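Local structure of Sqt1 (Chaetomium thermophilum, 4ZOY) at residues H189-A195 with T207-S213; T139-F145 with I157-D163; Y10-H14 with K46-L50. The protein probably acts as a dedicated WD40-propeller chaperone that captures a nascent ribosomal protein during translation, in support of ribosome biogenesis. One frame throughout, in Å; residues are numbered along the deposited sequence.

Interaction 1. Residues H189-A195 with T207-S213; sequences HTGPCTA and TVSEDES
Strands 193-195 and 207-209 run antiparallel, their axes 4.6 Å apart at closest approach and their directions at 126°. T207 OG1 is hydrogen-bonded to H189 NE2 (2.7 Å) and to Y217 OH. Extended V208 (-130/164) and A195 form the hydrogen-bonded pair (CA-CA 5.6 Å): V208 N donates to A195 O (3.0 Å), T194 N to V208 O (2.9 Å). S209 faces C193, non-hydrogen-bonded (CA-CA 4.3 Å); the register slips by one through T194 (-92/-25), a beta bulge. A type I turn runs from S209 to E212, with E210 N donating to P192 O (3.1 Å); S209 OG accepts D211 N in an ST turn. This is consistent with a variant of the His-Ser/Thr-Asp network of WD repeats, with S213 set between the histidine and D211 and Y217 on the threonine. D211 (chi1 p) takes T190 N and T190 OG1 on OD2, at 2.8 and 2.7 Å. D211 OD1 receives S213 N in an Asx turn and S213 OG (2.5 Å); H189 (chi1 m) donates from ND1 to S213 OG (2.8 Å).

Interaction 2. Residues T139-F145 with I157-D163; sequences TEEINWF and IALGASD
Glycine in a strand can be read as a hollow, and here the indole of W144 fills it. Strands 142-145 and 157-161 run antiparallel, their axes 4.7 Å apart and their directions at 155°. I142 pairs with A161 (CA-CA 4.6 Å) and F145 with L159 (CA-CA 4.5 Å), both non-hydrogen-bonded, whereas W144 and G160 form a hydrogen-bonded pair (CA-CA 5.7 Å). Between I142 and W144 the register slips by one, since N143 (-95/-30) leaves the extended conformation. N143 N donates to G160 O (2.9 Å), S162 N to E141 O (3.0 Å), and G160 N only weakly to W144 O (3.3 Å). With chi1 p, W144 folds back so that a ring face lies over L159 C and G160 N; a beta carbon on G160 would sit 2.3 Å from W144 NE1. W144 CZ3, on the far rim of the indole, rests 4.0 Å from A158 CB. On the opposite face the F145 ring (chi1 m) fits into a corner made by I157 and L159: I157 CD1 lies over its face, 3.8 Å from the centroid in a CH-pi contact, and L159 CB abuts its edge, 3.6 Å from F145 CD1. L159 CD2 reaches I142 CD1 at 4.2 Å. A water joins E141 N (3.2 Å) to S162 OG (2.7 Å). Such a bulged hairpin of first and second strands opens a blade of the WD40 beta-propeller.

Interaction 3. Residues Y10-H14 with K46-L50; sequences YFDGH and KGYVL
Where a propeller closes its ring, the first and last blades must be packed together, and an aromatic cluster of F11, H14 and Y48 does so here. F11 ends strand 9-11, which pairs with strand 478-482 in the last blade; Y48 belongs to strand 45-51 of the first. The touching parts run nearly opposite, 168° apart end to end, but they are too far apart for backbone pairing, and mostly side chains bridge the gap: nearest CA atoms are 7.1 Å apart for H14 and K46 and 8.6 Å for F11 and L50. After extended F11 (-138/122) the chain turns at G13 (-63/-34) and opens again at H14 (-61/139). F11, chi1 t, directs its ring edge at the face of Y48 (chi1 m): centroids 4.8 Å apart, planes at 73°, F11 CE2 3.4 Å from Y48 CD2. Y48 repeats the T-shaped geometry, its own edge meeting the H14 face (centroids 5.1 Å, planes at 88°). L50 lays CD2 over the face of F11, 3.9 Å from the ring centroid, a CH-pi contact. A beta carbon on G13 would lie 2.2 Å from F11 CZ, so the bare glycine leaves room for the ring. H14 CE1 approaches K46 O at 3.5 Å, and H14 NE2 is hydrogen-bonded to T33 OG1. One water donates to G13 O (2.8 Å) and accepts from Y48 OH (2.6 Å). V478 also packs on F11, H14 and L50. This arrangement, the N-terminal strand finishing the C-terminal blade, is the 'Velcro' closure of WD40 propellers.

The three contacts sample one ring of eight four-stranded blades. Interactions 1 and 2 occupy consecutive blades, with centres 11 Å apart, and they touch. Two probable hydrogen bonds join them, C193 N to A161 O (3.0 Å) and N143 ND2 to C193 O (2.9 Å). C193 SG packs 3.4 Å from W144 NE1. In each, the side chain of the bulge residue hydrogen-bonds to the following blade: N143 to C193 O, T194 to L252 O. Interaction 3 lies apart at the closure, about 11 Å from interaction 2 and about 19 Å from interaction 1 between nearest atoms. There H14 is hydrogen-bonded to T33 much as H189 is to T207, consistent with the same histidine position recurring at the start of the first blade.

Interaction 1. Residues H189-A195 with T207-S213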
loop_
_atom_site.group_PDB
_atom_site.type_symbol
_atom_site.label_atom_id
_atom_site.label_comp_id
_atom_site.label_asym_id
_atom_site.label_seq_id
_atom_site.Cartn_x
_atom_site.Cartn_y
_atom_site.Cartn_z
ATOM N N HIS A 189 8.475 16.750 -6.953
ATOM C CA HIS A 189 9.368 16.331 -5.868
ATOM C C HIS A 189 10.817 16.451 -6.329
ATOM O O HIS A 189 11.103 16.213 -7.498
ATOM C CB HIS A 189 9.118 14.886 -5.435
ATOM C CG HIS A 189 7.746 14.612 -4.897
ATOM N ND1 HIS A 189 7.197 15.292 -3.833
ATOM C CD2 HIS A 189 6.841 13.670 -5.248
ATOM C CE1 HIS A 189 6.001 14.793 -3.563
ATOM N NE2 HIS A 189 5.764 13.806 -4.407
ATOM N N THR A 190 11.720 16.784 -5.410
ATOM C CA THR A 190 13.144 16.926 -5.741
ATOM C C THR A 190 14.005 15.827 -5.120
ATOM O O THR A 190 15.222 15.805 -5.304
ATOM C CB THR A 190 13.710 18.300 -5.294
ATOM O OG1 THR A 190 13.866 18.330 -3.869
ATOM C CG2 THR A 190 12.798 19.429 -5.728
ATOM N N GLY A 191 13.372 14.930 -4.373
ATOM C CA GLY A 191 14.027 13.746 -3.851
ATOM C C GLY A 191 13.105 12.561 -4.081
ATOM O O GLY A 191 11.996 12.740 -4.581
ATOM N N PRO A 192 13.547 11.351 -3.708
ATOM C CA PRO A 192 12.754 10.134 -3.930
ATOM C C PRO A 192 11.291 10.284 -3.523
ATOM O O PRO A 192 10.981 10.811 -2.453
ATOM C CB PRO A 192 13.453 9.099 -3.051
ATOM C CG PRO A 192 14.889 9.553 -3.048
ATOM C CD PRO A 192 14.841 11.056 -3.062
ATOM N N CYS A 193 10.400 9.844 -4.402
ATOM C CA CYS A 193 8.979 9.820 -4.098
ATOM C C CYS A 193 8.660 8.513 -3.383
ATOM O O CYS A 193 8.761 7.429 -3.966
ATOM C CB CYS A 193 8.153 9.966 -5.372
ATOM S SG CYS A 193 6.371 9.905 -5.059
ATOM N N THR A 194 8.301 8.620 -2.111
ATOM C CA THR A 194 8.269 7.462 -1.223
ATOM C C THR A 194 6.921 6.757 -1.158
ATOM O O THR A 194 6.858 5.570 -0.834
ATOM C CB THR A 194 8.652 7.871 0.204
ATOM O OG1 THR A 194 7.883 9.019 0.573
ATOM C CG2 THR A 194 10.125 8.217 0.274
ATOM N N ALA A 195 5.843 7.485 -1.453
ATOM C CA ALA A 195 4.500 6.920 -1.347
ATOM C C ALA A 195 3.491 7.735 -2.129
ATOM O O ALA A 195 3.687 8.935 -2.361
ATOM C CB ALA A 195 4.050 6.820 0.127
ATOM N N THR A 207 1.051 12.449 -3.412
ATOM C CA THR A 207 2.350 11.794 -3.270
ATOM C C THR A 207 3.272 12.590 -2.364
ATOM O O THR A 207 3.154 13.817 -2.224
ATOM C CB THR A 207 3.032 11.556 -4.632
ATOM O OG1 THR A 207 3.407 12.809 -5.224
ATOM C CG2 THR A 207 2.094 10.801 -5.575
ATOM N N VAL A 208 4.179 11.868 -1.724
ATOM C CA VAL A 208 5.104 12.465 -0.764
ATOM C C VAL A 208 6.528 12.046 -1.062
ATOM O O VAL A 208 6.761 11.088 -1.796
ATOM C CB VAL A 208 4.750 12.078 0.679
ATOM C CG1 VAL A 208 3.418 12.685 1.065
ATOM C CG2 VAL A 208 4.735 10.553 0.853
ATOM N N SER A 209 7.477 12.770 -0.471
ATOM C CA SER A 209 8.886 12.615 -0.803
ATOM C C SER A 209 9.789 12.733 0.415
ATOM O O SER A 209 9.441 13.393 1.400
ATOM C CB SER A 209 9.287 13.667 -1.850
ATOM O OG SER A 209 10.684 13.689 -2.100
ATOM N N GLU A 210 10.946 12.074 0.326
ATOM C CA GLU A 210 12.039 12.263 1.281
ATOM C C GLU A 210 12.423 13.733 1.435
ATOM O O GLU A 210 12.955 14.123 2.467
ATOM C CB GLU A 210 13.271 11.459 0.852
ATOM C CG GLU A 210 13.113 9.967 1.014
ATOM C CD GLU A 210 14.366 9.184 0.659
ATOM O OE1 GLU A 210 15.429 9.803 0.429
ATOM O OE2 GLU A 210 14.274 7.940 0.600
ATOM N N ASP A 211 12.151 14.544 0.414
ATOM C CA ASP A 211 12.524 15.961 0.438
ATOM C C ASP A 211 11.515 16.817 1.214
ATOM O O ASP A 211 11.636 18.044 1.258
ATOM C CB ASP A 211 12.713 16.486 -1.003
ATOM C CG ASP A 211 11.411 16.920 -1.676
ATOM O OD1 ASP A 211 10.296 16.624 -1.188
ATOM O OD2 ASP A 211 11.508 17.579 -2.735
ATOM N N GLU A 212 10.525 16.141 1.809
ATOM C CA GLU A 212 9.530 16.705 2.732
ATOM C C GLU A 212 8.325 17.336 2.026
ATOM O O GLU A 212 7.440 17.881 2.683
ATOM C CB GLU A 212 10.193 17.706 3.702
ATOM C CG GLU A 212 11.301 17.029 4.512
ATOM C CD GLU A 212 12.175 17.973 5.315
ATOM O OE1 GLU A 212 11.707 19.063 5.689
ATOM O OE2 GLU A 212 13.330 17.594 5.602
ATOM N N SER A 213 8.256 17.220 0.699
ATOM C CA SER A 213 7.117 17.805 -0.015
ATOM C C SER A 213 5.933 16.846 -0.203
ATOM O O SER A 213 6.086 15.614 -0.246
ATOM C CB SER A 213 7.550 18.355 -1.380
ATOM O OG SER A 213 8.094 17.356 -2.226
#

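Interaction 2. Residues T139-F145 with I157-D163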
loop_
_atom_site.group_PDB
_atom_site.type_symbol
_atom_site.label_atom_id
_atom_site.label_comp_id
_atom_site.label_asym_id
_atom_site.label_seq_id
_atom_site.Cartn_x
_atom_site.Cartn_y
_atom_site.Cartn_z
ATOM N N THR A 139 11.933 5.758 -15.785
ATOM C CA THR A 139 12.724 6.118 -14.609
ATOM C C THR A 139 13.743 5.027 -14.304
ATOM O O THR A 139 13.706 3.962 -14.914
ATOM C CB THR A 139 11.843 6.337 -13.362
ATOM O OG1 THR A 139 11.406 5.072 -12.846
ATOM C CG2 THR A 139 10.626 7.197 -13.700
ATOM N N GLU A 140 14.630 5.287 -13.348
ATOM C CA GLU A 140 15.664 4.319 -12.980
ATOM C C GLU A 140 15.225 3.357 -11.874
ATOM O O GLU A 140 15.732 2.239 -11.787
ATOM C CB GLU A 140 16.945 5.042 -12.551
ATOM C CG GLU A 140 17.572 5.877 -13.661
ATOM C CD GLU A 140 18.887 6.528 -13.260
ATOM O OE1 GLU A 140 19.145 6.682 -12.047
ATOM O OE2 GLU A 140 19.666 6.885 -14.168
ATOM N N GLU A 141 14.290 3.789 -11.027
ATOM C CA GLU A 141 13.844 2.963 -9.896
ATOM C C GLU A 141 12.394 3.265 -9.533
ATOM O O GLU A 141 12.075 4.394 -9.178
ATOM C CB GLU A 141 14.729 3.194 -8.664
ATOM C CG GLU A 141 16.105 2.538 -8.724
ATOM C CD GLU A 141 16.980 2.882 -7.529
ATOM O OE1 GLU A 141 16.449 3.353 -6.498
ATOM O OE2 GLU A 141 18.208 2.665 -7.620
ATOM N N ILE A 142 11.531 2.253 -9.599
ATOM C CA ILE A 142 10.134 2.375 -9.178
ATOM C C ILE A 142 9.953 2.060 -7.694
ATOM O O ILE A 142 10.310 0.974 -7.242
ATOM C CB ILE A 142 9.243 1.448 -9.996
ATOM C CG1 ILE A 142 9.220 1.914 -11.460
ATOM C CG2 ILE A 142 7.826 1.435 -9.427
ATOM C CD1 ILE A 142 8.658 0.897 -12.428
ATOM N N ASN A 143 9.365 2.995 -6.951
ATOM C CA ASN A 143 9.192 2.839 -5.507
ATOM C C ASN A 143 7.836 2.278 -5.090
ATOM O O ASN A 143 7.732 1.603 -4.062
ATOM C CB ASN A 143 9.422 4.178 -4.804
ATOM C CG ASN A 143 10.871 4.578 -4.816
ATOM O OD1 ASN A 143 11.745 3.727 -4.977
ATOM N ND2 ASN A 143 11.143 5.866 -4.639
ATOM N N TRP A 144 6.798 2.555 -5.881
ATOM C CA TRP A 144 5.448 2.126 -5.539
ATOM C C TRP A 144 4.530 2.221 -6.748
ATOM O O TRP A 144 4.803 2.979 -7.679
ATOM C CB TRP A 144 4.871 2.965 -4.372
ATOM C CG TRP A 144 4.862 4.453 -4.618
ATOM C CD1 TRP A 144 5.814 5.352 -4.220
ATOM C CD2 TRP A 144 3.880 5.209 -5.351
ATOM N NE1 TRP A 144 5.472 6.623 -4.631
ATOM C CE2 TRP A 144 4.298 6.557 -5.336
ATOM C CE3 TRP A 144 2.679 4.881 -5.994
ATOM C CZ2 TRP A 144 3.570 7.568 -5.962
ATOM C CZ3 TRP A 144 1.956 5.889 -6.612
ATOM C CH2 TRP A 144 2.406 7.213 -6.590
ATOM N N PHE A 145 3.458 1.433 -6.705
ATOM C CA PHE A 145 2.334 1.494 -7.643
ATOM C C PHE A 145 1.064 1.821 -6.884
ATOM O O PHE A 145 0.899 1.386 -5.746
ATOM C CB PHE A 145 2.076 0.157 -8.336
ATOM C CG PHE A 145 3.043 -0.204 -9.421
ATOM C CD1 PHE A 145 3.774 0.750 -10.097
ATOM C CD2 PHE A 145 3.175 -1.533 -9.788
ATOM C CE1 PHE A 145 4.655 0.372 -11.119
ATOM C CE2 PHE A 145 4.038 -1.903 -10.797
ATOM C CZ PHE A 145 4.766 -0.954 -11.467
ATOM N N ILE A 157 -2.969 3.440 -13.776
ATOM C CA ILE A 157 -2.050 3.182 -12.665
ATOM C C ILE A 157 -1.088 4.344 -12.477
ATOM O O ILE A 157 -0.662 4.977 -13.449
ATOM C CB ILE A 157 -1.254 1.860 -12.895
ATOM C CG1 ILE A 157 -0.342 1.525 -11.719
ATOM C CG2 ILE A 157 -0.429 1.921 -14.179
ATOM C CD1 ILE A 157 0.631 0.407 -12.036
ATOM N N ALA A 158 -0.745 4.624 -11.223
ATOM C CA ALA A 158 0.281 5.585 -10.901
ATOM C C ALA A 158 1.487 4.892 -10.324
ATOM O O ALA A 158 1.375 3.829 -9.697
ATOM C CB ALA A 158 -0.236 6.620 -9.907
ATOM N N LEU A 159 2.633 5.525 -10.505
ATOM C CA LEU A 159 3.854 5.113 -9.817
ATOM C C LEU A 159 4.647 6.326 -9.372
ATOM O O LEU A 159 4.499 7.424 -9.916
ATOM C CB LEU A 159 4.702 4.211 -10.719
ATOM C CG LEU A 159 5.355 4.800 -11.974
ATOM C CD1 LEU A 159 6.656 5.552 -11.687
ATOM C CD2 LEU A 159 5.594 3.651 -12.964
ATOM N N GLY A 160 5.517 6.121 -8.394
ATOM C CA GLY A 160 6.465 7.138 -7.990
ATOM C C GLY A 160 7.856 6.555 -8.052
ATOM O O GLY A 160 8.020 5.350 -7.853
ATOM N N ALA A 161 8.847 7.397 -8.327
ATOM C CA ALA A 161 10.206 6.914 -8.589
ATOM C C ALA A 161 11.279 7.584 -7.736
ATOM O O ALA A 161 11.018 8.565 -7.042
ATOM C CB ALA A 161 10.536 7.094 -10.072
ATOM N N SER A 162 12.499 7.053 -7.811
ATOM C CA SER A 162 13.606 7.546 -6.992
ATOM C C SER A 162 14.059 8.953 -7.378
ATOM O O SER A 162 14.679 9.648 -6.564
ATOM C CB SER A 162 14.800 6.583 -7.072
ATOM O OG SER A 162 15.313 6.494 -8.392
ATOM N N ASP A 163 13.743 9.379 -8.601
ATOM C CA ASP A 163 14.062 10.746 -9.032
ATOM C C ASP A 163 12.979 11.749 -8.636
ATOM O O ASP A 163 13.042 12.922 -9.000
ATOM C CB ASP A 163 14.317 10.794 -10.545
ATOM C CG ASP A 163 13.098 10.436 -11.380
ATOM O OD1 ASP A 163 12.037 10.082 -10.825
ATOM O OD2 ASP A 163 13.216 10.484 -12.624
HETATM O O HOH W 1 15.178 8.215 -12.853
HETATM O O HOH W 2 14.132 7.023 -10.792
#

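Interaction 3. Residues Y10-H14 with K46-L50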
loop_
_atom_site.group_PDB
_atom_site.type_symbol
_atom_site.label_atom_id
_atom_site.label_comp_id
_atom_site.label_asym_id
_atom_site.label_seq_id
_atom_site.Cartn_x
_atom_site.Cartn_y
_atom_site.Cartn_z
ATOM N N TYR A 10 2.360 -22.303 1.996
ATOM C CA TYR A 10 3.529 -21.472 1.815
ATOM C C TYR A 10 4.035 -21.568 0.398
ATOM O O TYR A 10 3.684 -22.486 -0.352
ATOM C CB TYR A 10 4.638 -21.869 2.794
ATOM C CG TYR A 10 5.286 -23.198 2.477
ATOM C CD1 TYR A 10 4.664 -24.388 2.806
ATOM C CD2 TYR A 10 6.528 -23.253 1.864
ATOM C CE1 TYR A 10 5.259 -25.611 2.517
ATOM C CE2 TYR A 10 7.131 -24.466 1.580
ATOM C CZ TYR A 10 6.487 -25.639 1.908
ATOM O OH TYR A 10 7.085 -26.850 1.618
ATOM N N PHE A 11 4.857 -20.597 0.024
ATOM C CA PHE A 11 5.565 -20.650 -1.241
ATOM C C PHE A 11 6.985 -20.184 -1.003
ATOM O O PHE A 11 7.206 -19.072 -0.522
ATOM C CB PHE A 11 4.877 -19.790 -2.297
ATOM C CG PHE A 11 5.668 -19.648 -3.560
ATOM C CD1 PHE A 11 5.923 -20.753 -4.360
ATOM C CD2 PHE A 11 6.155 -18.414 -3.955
ATOM C CE1 PHE A 11 6.660 -20.622 -5.527
ATOM C CE2 PHE A 11 6.886 -18.276 -5.120
ATOM C CZ PHE A 11 7.136 -19.383 -5.912
ATOM N N ASP A 12 7.958 -21.036 -1.319
ATOM C CA ASP A 12 9.344 -20.716 -1.024
ATOM C C ASP A 12 10.194 -20.528 -2.282
ATOM O O ASP A 12 11.423 -20.530 -2.196
ATOM C CB ASP A 12 9.956 -21.807 -0.137
ATOM C CG ASP A 12 10.091 -23.129 -0.863
ATOM O OD1 ASP A 12 9.138 -23.523 -1.566
ATOM O OD2 ASP A 12 11.162 -23.762 -0.746
ATOM N N GLY A 13 9.548 -20.331 -3.431
ATOM C CA GLY A 13 10.258 -20.190 -4.695
ATOM C C GLY A 13 11.194 -19.000 -4.840
ATOM O O GLY A 13 12.215 -19.086 -5.520
ATOM N N HIS A 14 10.855 -17.871 -4.228
ATOM C CA HIS A 14 11.747 -16.714 -4.285
ATOM C C HIS A 14 13.090 -17.043 -3.646
ATOM O O HIS A 14 13.145 -17.696 -2.611
ATOM C CB HIS A 14 11.122 -15.503 -3.580
ATOM C CG HIS A 14 9.905 -14.963 -4.262
ATOM N ND1 HIS A 14 9.976 -14.031 -5.278
ATOM C CD2 HIS A 14 8.587 -15.206 -4.068
ATOM C CE1 HIS A 14 8.756 -13.730 -5.682
ATOM N NE2 HIS A 14 7.893 -14.426 -4.961
ATOM N N LYS A 46 12.476 -11.321 -9.633
ATOM C CA LYS A 46 11.635 -12.434 -10.011
ATOM C C LYS A 46 10.266 -12.264 -9.387
ATOM O O LYS A 46 10.144 -11.838 -8.229
ATOM C CB LYS A 46 12.249 -13.762 -9.564
ATOM C CG LYS A 46 11.455 -14.998 -9.943
ATOM C CD LYS A 46 11.672 -15.359 -11.399
ATOM C CE LYS A 46 11.126 -16.740 -11.712
ATOM N NZ LYS A 46 11.446 -17.158 -13.111
ATOM N N GLY A 47 9.243 -12.623 -10.147
ATOM C CA GLY A 47 7.896 -12.616 -9.631
ATOM C C GLY A 47 7.187 -13.914 -9.940
ATOM O O GLY A 47 7.597 -14.673 -10.827
ATOM N N TYR A 48 6.112 -14.167 -9.211
ATOM C CA TYR A 48 5.289 -15.341 -9.418
ATOM C C TYR A 48 3.822 -14.989 -9.278
ATOM O O TYR A 48 3.468 -14.048 -8.559
ATOM C CB TYR A 48 5.646 -16.442 -8.419
ATOM C CG TYR A 48 7.020 -17.032 -8.600
ATOM C CD1 TYR A 48 7.242 -18.033 -9.540
ATOM C CD2 TYR A 48 8.089 -16.599 -7.829
ATOM C CE1 TYR A 48 8.504 -18.584 -9.708
ATOM C CE2 TYR A 48 9.359 -17.144 -7.987
ATOM C CZ TYR A 48 9.552 -18.136 -8.929
ATOM O OH TYR A 48 10.805 -18.684 -9.094
ATOM N N VAL A 49 2.962 -15.734 -9.961
ATOM C CA VAL A 49 1.543 -15.662 -9.676
ATOM C C VAL A 49 1.124 -16.971 -9.034
ATOM O O VAL A 49 1.478 -18.051 -9.516
ATOM C CB VAL A 49 0.697 -15.395 -10.930
ATOM C CG1 VAL A 49 -0.775 -15.284 -10.546
ATOM C CG2 VAL A 49 1.177 -14.128 -11.622
ATOM N N LEU A 50 0.381 -16.869 -7.941
ATOM C CA LEU A 50 -0.046 -18.030 -7.178
ATOM C C LEU A 50 -1.555 -18.142 -7.180
ATOM O O LEU A 50 -2.254 -17.136 -7.319
ATOM C CB LEU A 50 0.454 -17.943 -5.740
ATOM C CG LEU A 50 1.936 -17.638 -5.549
ATOM C CD1 LEU A 50 2.245 -17.347 -4.101
ATOM C CD2 LEU A 50 2.786 -18.806 -6.033
HETATM O O HOH W 3 13.041 -17.918 -7.924
#